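Local structure of glutamine aminotransferase class-II domain protein (Ruegeria pomeroyi, 3MDN) at residues R107-M112 / E155-D160; T137-K140 / E146-F149. The protein probably acts as a class-II glutamine amidotransferase of the Ntn-hydrolase clan, hydrolysing glutamine to release ammonia. All blocks are in the same frame, centred on the assembly; numbering follows the deposited sequence.

Contact 1 of 2, residues R107-M112 / E155-D160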
ATOM      1  N   ARG D 107     -10.500   8.942  21.413  1.00 29.32           N
ATOM      2  CA  ARG D 107     -11.362   8.464  22.492  1.00 29.40           C
ATOM      3  C   ARG D 107     -12.649   7.816  21.950  1.00 29.10           C
ATOM      4  O   ARG D 107     -12.569   6.969  21.079  1.00 29.16           O
ATOM      5  CB  ARG D 107     -11.690   9.624  23.432  1.00 29.84           C
ATOM      6  CG  ARG D 107     -10.440  10.167  24.087  1.00 30.47           C
ATOM      7  CD  ARG D 107     -10.739  11.403  24.892  1.00 27.50           C
ATOM      8  NE  ARG D 107      -9.475  11.927  25.404  1.00 30.13           N
ATOM      9  CZ  ARG D 107      -9.371  12.963  26.219  1.00 29.25           C
ATOM     10  NH1 ARG D 107     -10.479  13.600  26.621  1.00 27.22           N
ATOM     11  NH2 ARG D 107      -8.169  13.359  26.628  1.00 28.54           N
ATOM     12  N   ARG D 108     -13.824   8.219  22.447  1.00 28.31           N
ATOM     13  CA  ARG D 108     -15.104   7.646  21.967  1.00 28.53           C
ATOM     14  C   ARG D 108     -15.635   8.232  20.636  1.00 27.14           C
ATOM     15  O   ARG D 108     -16.617   7.696  20.055  1.00 25.58           O
ATOM     16  CB  ARG D 108     -16.229   7.785  23.025  1.00 29.43           C
ATOM     17  CG  ARG D 108     -16.038   7.054  24.377  1.00 33.21           C
ATOM     18  CD  ARG D 108     -17.219   7.373  25.354  1.00 37.13           C
ATOM     19  NE  ARG D 108     -18.504   7.309  24.640  1.00 43.94           N
ATOM     20  CZ  ARG D 108     -19.696   7.677  25.127  1.00 45.42           C
ATOM     21  NH1 ARG D 108     -19.809   8.153  26.367  1.00 47.11           N
ATOM     22  NH2 ARG D 108     -20.781   7.568  24.363  1.00 44.17           N
ATOM     23  N   TRP D 109     -15.011   9.318  20.171  1.00 25.85           N
ATOM     24  CA  TRP D 109     -15.573  10.153  19.093  1.00 25.21           C
ATOM     25  C   TRP D 109     -14.905   9.911  17.739  1.00 25.94           C
ATOM     26  O   TRP D 109     -13.717   9.580  17.687  1.00 24.30           O
ATOM     27  CB  TRP D 109     -15.417  11.633  19.439  1.00 24.73           C
ATOM     28  CG  TRP D 109     -16.293  12.062  20.552  1.00 25.37           C
ATOM     29  CD1 TRP D 109     -16.074  11.913  21.890  1.00 24.69           C
ATOM     30  CD2 TRP D 109     -17.570  12.711  20.419  1.00 26.31           C
ATOM     31  NE1 TRP D 109     -17.139  12.452  22.612  1.00 22.45           N
ATOM     32  CE2 TRP D 109     -18.069  12.940  21.727  1.00 25.48           C
ATOM     33  CE3 TRP D 109     -18.343  13.089  19.325  1.00 27.86           C
ATOM     34  CZ2 TRP D 109     -19.299  13.550  21.962  1.00 26.12           C
ATOM     35  CZ3 TRP D 109     -19.568  13.697  19.551  1.00 29.77           C
ATOM     36  CH2 TRP D 109     -20.038  13.925  20.870  1.00 28.58           C
ATOM     37  N   CYS D 110     -15.676  10.050  16.665  1.00 25.97           N
ATOM     38  CA  CYS D 110     -15.102  10.029  15.327  1.00 27.50           C
ATOM     39  C   CYS D 110     -15.751  11.113  14.532  1.00 27.50           C
ATOM     40  O   CYS D 110     -16.782  11.635  14.944  1.00 29.45           O
ATOM     41  CB  CYS D 110     -15.274   8.672  14.637  1.00 27.57           C
ATOM     42  SG  CYS D 110     -16.969   8.089  14.500  1.00 28.13           S
ATOM     43  N   PHE D 111     -15.178  11.447  13.385  1.00 27.72           N
ATOM     44  CA  PHE D 111     -15.500  12.711  12.744  1.00 28.07           C
ATOM     45  C   PHE D 111     -15.016  12.694  11.303  1.00 27.26           C
ATOM     46  O   PHE D 111     -13.945  12.188  11.015  1.00 27.67           O
ATOM     47  CB  PHE D 111     -14.781  13.814  13.540  1.00 28.60           C
ATOM     48  CG  PHE D 111     -15.015  15.214  13.036  1.00 29.06           C
ATOM     49  CD1 PHE D 111     -14.244  15.731  12.006  1.00 30.67           C
ATOM     50  CD2 PHE D 111     -15.977  16.019  13.626  1.00 30.77           C
ATOM     51  CE1 PHE D 111     -14.446  17.017  11.554  1.00 32.29           C
ATOM     52  CE2 PHE D 111     -16.193  17.314  13.187  1.00 33.46           C
ATOM     53  CZ  PHE D 111     -15.429  17.813  12.142  1.00 34.80           C
HETATM   54  N   MSE D 112     -15.821  13.215  10.400  1.00 28.28           N
HETATM   55  CA  MSE D 112     -15.405  13.432   9.015  1.00 28.78           C
HETATM   56  C   MSE D 112     -16.044  14.710   8.450  1.00 29.32           C
HETATM   57  O   MSE D 112     -17.093  15.156   8.924  1.00 28.87           O
HETATM   58  CB  MSE D 112     -15.711  12.221   8.138  1.00 28.91           C
HETATM   59  CG  MSE D 112     -17.140  11.806   8.088  1.00 32.96           C
HETATM   60 SE   MSE D 112     -17.303  10.224   6.955  1.00 40.45          SE
HETATM   61  CE  MSE D 112     -19.251  10.029   7.226  1.00 39.64           C
ATOM     62  N   GLU D 155     -12.682  22.511  22.518  1.00 25.74           N
ATOM     63  CA  GLU D 155     -13.808  23.370  22.898  1.00 26.38           C
ATOM     64  C   GLU D 155     -14.960  22.651  23.646  1.00 26.51           C
ATOM     65  O   GLU D 155     -16.012  23.224  23.819  1.00 26.89           O
ATOM     66  CB  GLU D 155     -14.388  24.074  21.660  1.00 26.10           C
ATOM     67  CG  GLU D 155     -13.500  25.151  21.001  1.00 28.40           C
ATOM     68  CD  GLU D 155     -13.352  26.420  21.861  1.00 29.70           C
ATOM     69  OE1 GLU D 155     -14.182  26.661  22.746  1.00 30.94           O
ATOM     70  OE2 GLU D 155     -12.389  27.175  21.667  1.00 32.33           O
ATOM     71  N   GLY D 156     -14.773  21.402  24.072  1.00 26.84           N
ATOM     72  CA  GLY D 156     -15.807  20.699  24.848  1.00 25.71           C
ATOM     73  C   GLY D 156     -16.748  19.788  24.065  1.00 25.80           C
ATOM     74  O   GLY D 156     -17.860  19.520  24.526  1.00 24.92           O
ATOM     75  N   LEU D 157     -16.302  19.280  22.904  1.00 25.24           N
ATOM     76  CA  LEU D 157     -17.133  18.364  22.097  1.00 26.32           C
ATOM     77  C   LEU D 157     -17.731  17.227  22.930  1.00 26.74           C
ATOM     78  O   LEU D 157     -18.897  16.848  22.732  1.00 25.69           O
ATOM     79  CB  LEU D 157     -16.371  17.800  20.891  1.00 25.21           C
ATOM     80  CG  LEU D 157     -17.120  16.797  19.995  1.00 28.23           C
ATOM     81  CD1 LEU D 157     -18.171  17.499  19.189  1.00 29.00           C
ATOM     82  CD2 LEU D 157     -16.191  16.101  19.030  1.00 29.94           C
ATOM     83  N   GLU D 158     -16.939  16.727  23.877  1.00 26.76           N
ATOM     84  CA  GLU D 158     -17.339  15.622  24.758  1.00 28.22           C
ATOM     85  C   GLU D 158     -18.587  15.864  25.597  1.00 28.78           C
ATOM     86  O   GLU D 158     -19.336  14.931  25.843  1.00 29.30           O
ATOM     87  CB  GLU D 158     -16.164  15.133  25.642  1.00 27.55           C
ATOM     88  CG  GLU D 158     -15.130  14.302  24.833  1.00 28.89           C
ATOM     89  CD  GLU D 158     -13.803  14.099  25.571  1.00 32.23           C
ATOM     90  OE1 GLU D 158     -13.222  15.096  26.052  1.00 32.44           O
ATOM     91  OE2 GLU D 158     -13.329  12.941  25.660  1.00 33.88           O
ATOM     92  N   HIS D 159     -18.823  17.090  26.035  1.00 29.89           N
ATOM     93  CA  HIS D 159     -20.047  17.350  26.784  1.00 31.37           C
ATOM     94  C   HIS D 159     -21.007  18.352  26.128  1.00 31.36           C
ATOM     95  O   HIS D 159     -22.123  18.530  26.603  1.00 30.94           O
ATOM     96  CB  HIS D 159     -19.697  17.805  28.202  1.00 32.78           C
ATOM     97  CG  HIS D 159     -18.698  18.911  28.231  1.00 35.34           C
ATOM     98  ND1 HIS D 159     -19.023  20.213  27.904  1.00 38.58           N
ATOM     99  CD2 HIS D 159     -17.375  18.911  28.517  1.00 38.20           C
ATOM    100  CE1 HIS D 159     -17.944  20.971  28.005  1.00 39.91           C
ATOM    101  NE2 HIS D 159     -16.930  20.204  28.369  1.00 39.98           N
ATOM    102  N   ASP D 160     -20.580  18.999  25.040  1.00 31.59           N
ATOM    103  CA  ASP D 160     -21.374  20.065  24.400  1.00 31.07           C
ATOM    104  C   ASP D 160     -21.088  20.118  22.888  1.00 30.16           C
ATOM    105  O   ASP D 160     -20.464  21.053  22.417  1.00 30.10           O
ATOM    106  CB  ASP D 160     -21.026  21.403  25.075  1.00 31.55           C
ATOM    107  CG  ASP D 160     -21.689  22.623  24.404  1.00 34.02           C
ATOM    108  OD1 ASP D 160     -22.724  22.475  23.700  1.00 34.97           O
ATOM    109  OD2 ASP D 160     -21.152  23.739  24.593  1.00 35.18           O
TER
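In the helix-on-sheet layer of this class-II amidotransferase domain, as in other Ntn hydrolases, the start of strand 109-114 meets the turn between helices 144-154 and 161-179, with Trp109 lying against Leu157 and Glu158. Leu157 covers one face of the indole: a chi1 of 178° swings its CG out over the six-membered ring, 3.9 Å from the centroid in a CH-pi contact 10° off the ring normal, while CD2 comes within 3.7 Å of Trp109 CE3. Leu157 O sits 3.4 Å from Trp109 CZ2, and at the pyrrole end Glu158 CG approaches Trp109 NE1 obliquely at 3.5 Å. Beyond the ring, Glu158 continues to the salt bridge with Arg107. Arg107 NH1 points almost straight at Glu158 OE2 (3.1 Å, 172°), in the guanidinium plane and on the syn lone pair of the oxygen. Gly156, with positive phi, is the C-prime residue of the Schellman motif that closes helix 144-154, just before Leu157 and Glu158. Since Arg107 NH2 also pairs with Glu134, two carboxylates divide the guanidinium between them and are likely to limit its rotation at the partly exposed border of the buried indole.

Contact 2 of 2, residues T137-K140 / E146-F149; sequences TYRK and EVLF
Glu146, in the first turn of helix 144-154, grips the preceding loop with both carboxylate oxygens. Its OE1 accepts a hydrogen bond from Arg139 NH1 at 2.9 Å, part of a salt bridge, met on the anti side somewhat out of the carboxylate plane and bent to 149° at the hydrogen; the guanidinium and carboxylate planes stand 72° apart. The other oxygen, OE2, accepts the backbone N of Lys140 at 3.1 Å in a much straighter bond (169°). That places OE2 only 3.0 Å from Tyr138 O, an acceptor facing an acceptor, a closeness the neighbouring donors probably help to offset. Val147 CG2 lies over one face of the Arg139 guanidinium, toward its rim, 3.3 Å from NH2. A bend at chi2 in Arg139 brings its guanidinium back to the helix, whereas Glu146 reaches the loop fully extended from CA to CD. An alanine at Glu146 removes the carboxylate that pairs with Arg139 NH1 and the Lys140 amide, and would probably leave the 137-140 loop less firmly tied to the helix. Further bonds hold the pair: Gly141 N donates to Glu146 OE1, Arg139 NH1 to Thr143 O, and Asp128 forms a salt bridge with Arg139 NE. Arg139 O accepts from Arg124 of a second subunit. Farther out, Val147 packs on Ala127 of helix 124-129, and Glu146 touches Phe104 of strand 104-106.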
ATOM      1  N   THR D 137      -1.682  15.515  21.075  1.00 26.78           N
ATOM      2  CA  THR D 137      -1.180  14.201  20.760  1.00 27.14           C
ATOM      3  C   THR D 137      -1.958  13.487  19.614  1.00 27.09           C
ATOM      4  O   THR D 137      -1.405  12.646  18.924  1.00 26.62           O
ATOM      5  CB  THR D 137      -1.173  13.325  22.026  1.00 27.58           C
ATOM      6  OG1 THR D 137      -0.600  12.063  21.716  1.00 28.41           O
ATOM      7  CG2 THR D 137      -2.611  13.115  22.551  1.00 27.25           C
ATOM      8  N   TYR D 138      -3.234  13.807  19.434  1.00 27.32           N
ATOM      9  CA  TYR D 138      -4.024  13.246  18.338  1.00 28.31           C
ATOM     10  C   TYR D 138      -3.759  13.922  16.969  1.00 28.48           C
ATOM     11  O   TYR D 138      -4.330  13.511  15.960  1.00 29.26           O
ATOM     12  CB  TYR D 138      -5.524  13.326  18.670  1.00 28.06           C
ATOM     13  CG  TYR D 138      -5.868  12.613  19.961  1.00 29.33           C
ATOM     14  CD1 TYR D 138      -6.205  13.319  21.104  1.00 29.86           C
ATOM     15  CD2 TYR D 138      -5.817  11.219  20.045  1.00 29.91           C
ATOM     16  CE1 TYR D 138      -6.504  12.649  22.304  1.00 30.76           C
ATOM     17  CE2 TYR D 138      -6.108  10.551  21.234  1.00 29.82           C
ATOM     18  CZ  TYR D 138      -6.463  11.269  22.351  1.00 30.93           C
ATOM     19  OH  TYR D 138      -6.735  10.613  23.539  1.00 33.30           O
ATOM     20  N   ARG D 139      -2.934  14.968  16.933  1.00 27.95           N
ATOM     21  CA  ARG D 139      -2.699  15.678  15.679  1.00 28.05           C
ATOM     22  C   ARG D 139      -1.625  14.904  14.912  1.00 27.70           C
ATOM     23  O   ARG D 139      -0.465  14.981  15.253  1.00 26.47           O
ATOM     24  CB  ARG D 139      -2.315  17.148  15.942  1.00 28.41           C
ATOM     25  CG  ARG D 139      -1.856  17.998  14.721  1.00 29.94           C
ATOM     26  CD  ARG D 139      -2.848  17.975  13.580  1.00 26.61           C
ATOM     27  NE  ARG D 139      -2.653  19.106  12.674  1.00 27.67           N
ATOM     28  CZ  ARG D 139      -3.250  19.246  11.497  1.00 26.16           C
ATOM     29  NH1 ARG D 139      -4.069  18.296  11.032  1.00 25.91           N
ATOM     30  NH2 ARG D 139      -3.010  20.330  10.762  1.00 27.07           N
ATOM     31  N   LYS D 140      -2.042  14.122  13.909  1.00 27.78           N
ATOM     32  CA  LYS D 140      -1.117  13.185  13.214  1.00 28.34           C
ATOM     33  C   LYS D 140      -0.775  13.605  11.793  1.00 27.55           C
ATOM     34  O   LYS D 140       0.235  13.211  11.272  1.00 27.57           O
ATOM     35  CB  LYS D 140      -1.694  11.761  13.195  1.00 28.80           C
ATOM     36  CG  LYS D 140      -1.927  11.166  14.587  1.00 30.36           C
ATOM     37  CD  LYS D 140      -0.606  11.182  15.346  1.00 31.89           C
ATOM     38  CE  LYS D 140      -0.678  10.313  16.587  1.00 36.01           C
ATOM     39  NZ  LYS D 140       0.561  10.451  17.398  1.00 36.47           N
ATOM     40  N   GLU D 146      -8.746  17.744  10.268  1.00 25.56           N
ATOM     41  CA  GLU D 146      -8.256  17.157  11.516  1.00 25.32           C
ATOM     42  C   GLU D 146      -8.154  18.227  12.592  1.00 25.44           C
ATOM     43  O   GLU D 146      -8.539  18.004  13.727  1.00 24.38           O
ATOM     44  CB  GLU D 146      -6.937  16.427  11.306  1.00 24.40           C
ATOM     45  CG  GLU D 146      -6.486  15.644  12.540  1.00 24.23           C
ATOM     46  CD  GLU D 146      -5.171  14.938  12.387  1.00 25.30           C
ATOM     47  OE1 GLU D 146      -4.254  15.466  11.691  1.00 24.56           O
ATOM     48  OE2 GLU D 146      -5.031  13.859  13.026  1.00 25.45           O
ATOM     49  N   VAL D 147      -7.678  19.406  12.214  1.00 26.56           N
ATOM     50  CA  VAL D 147      -7.771  20.565  13.099  1.00 27.77           C
ATOM     51  C   VAL D 147      -9.195  20.849  13.601  1.00 27.82           C
ATOM     52  O   VAL D 147      -9.415  20.972  14.807  1.00 27.96           O
ATOM     53  CB  VAL D 147      -7.218  21.848  12.440  1.00 28.25           C
ATOM     54  CG1 VAL D 147      -7.156  22.994  13.486  1.00 29.61           C
ATOM     55  CG2 VAL D 147      -5.834  21.590  11.939  1.00 27.62           C
ATOM     56  N   LEU D 148     -10.160  20.934  12.691  1.00 27.51           N
ATOM     57  CA  LEU D 148     -11.515  21.239  13.085  1.00 28.08           C
ATOM     58  C   LEU D 148     -11.968  20.250  14.187  1.00 27.17           C
ATOM     59  O   LEU D 148     -12.605  20.628  15.179  1.00 27.74           O
ATOM     60  CB  LEU D 148     -12.437  21.145  11.867  1.00 28.54           C
ATOM     61  CG  LEU D 148     -13.570  22.144  11.561  1.00 32.66           C
ATOM     62  CD1 LEU D 148     -14.688  21.412  10.853  1.00 34.28           C
ATOM     63  CD2 LEU D 148     -14.112  22.904  12.782  1.00 33.48           C
ATOM     64  N   PHE D 149     -11.663  18.978  13.994  1.00 26.19           N
ATOM     65  CA  PHE D 149     -12.076  17.940  14.947  1.00 25.64           C
ATOM     66  C   PHE D 149     -11.397  18.139  16.297  1.00 24.90           C
ATOM     67  O   PHE D 149     -12.035  18.120  17.332  1.00 24.30           O
ATOM     68  CB  PHE D 149     -11.726  16.558  14.401  1.00 24.85           C
ATOM     69  CG  PHE D 149     -11.995  15.407  15.356  1.00 25.48           C
ATOM     70  CD1 PHE D 149     -13.173  15.323  16.085  1.00 28.63           C
ATOM     71  CD2 PHE D 149     -11.082  14.357  15.443  1.00 28.17           C
ATOM     72  CE1 PHE D 149     -13.424  14.211  16.914  1.00 25.33           C
ATOM     73  CE2 PHE D 149     -11.314  13.260  16.289  1.00 28.92           C
ATOM     74  CZ  PHE D 149     -12.484  13.192  17.011  1.00 27.42           C
TER

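In the fold
Contact 2 is nested within the chain loop that contact 1 closes: segment 107-112 comes first, then the loop 137-140, helix 144-154 and finally the turn 155-160. The two centres lie 12 Å apart, and helix 144-154 joins them, carrying 146-149 and running out into the turn of contact 1. They also touch directly, where the Phe111 and Phe149 rings meet with planes about 15° apart and Phe111 CB approaches Phe149 CD1 to 3.4 Å. One helix is thereby fixed twice, to its incoming loop by a salt bridge and a backbone hydrogen bond, and to the antiparallel sheet largely by apolar side chains, illustrating how a helical layer is fitted onto a sheet.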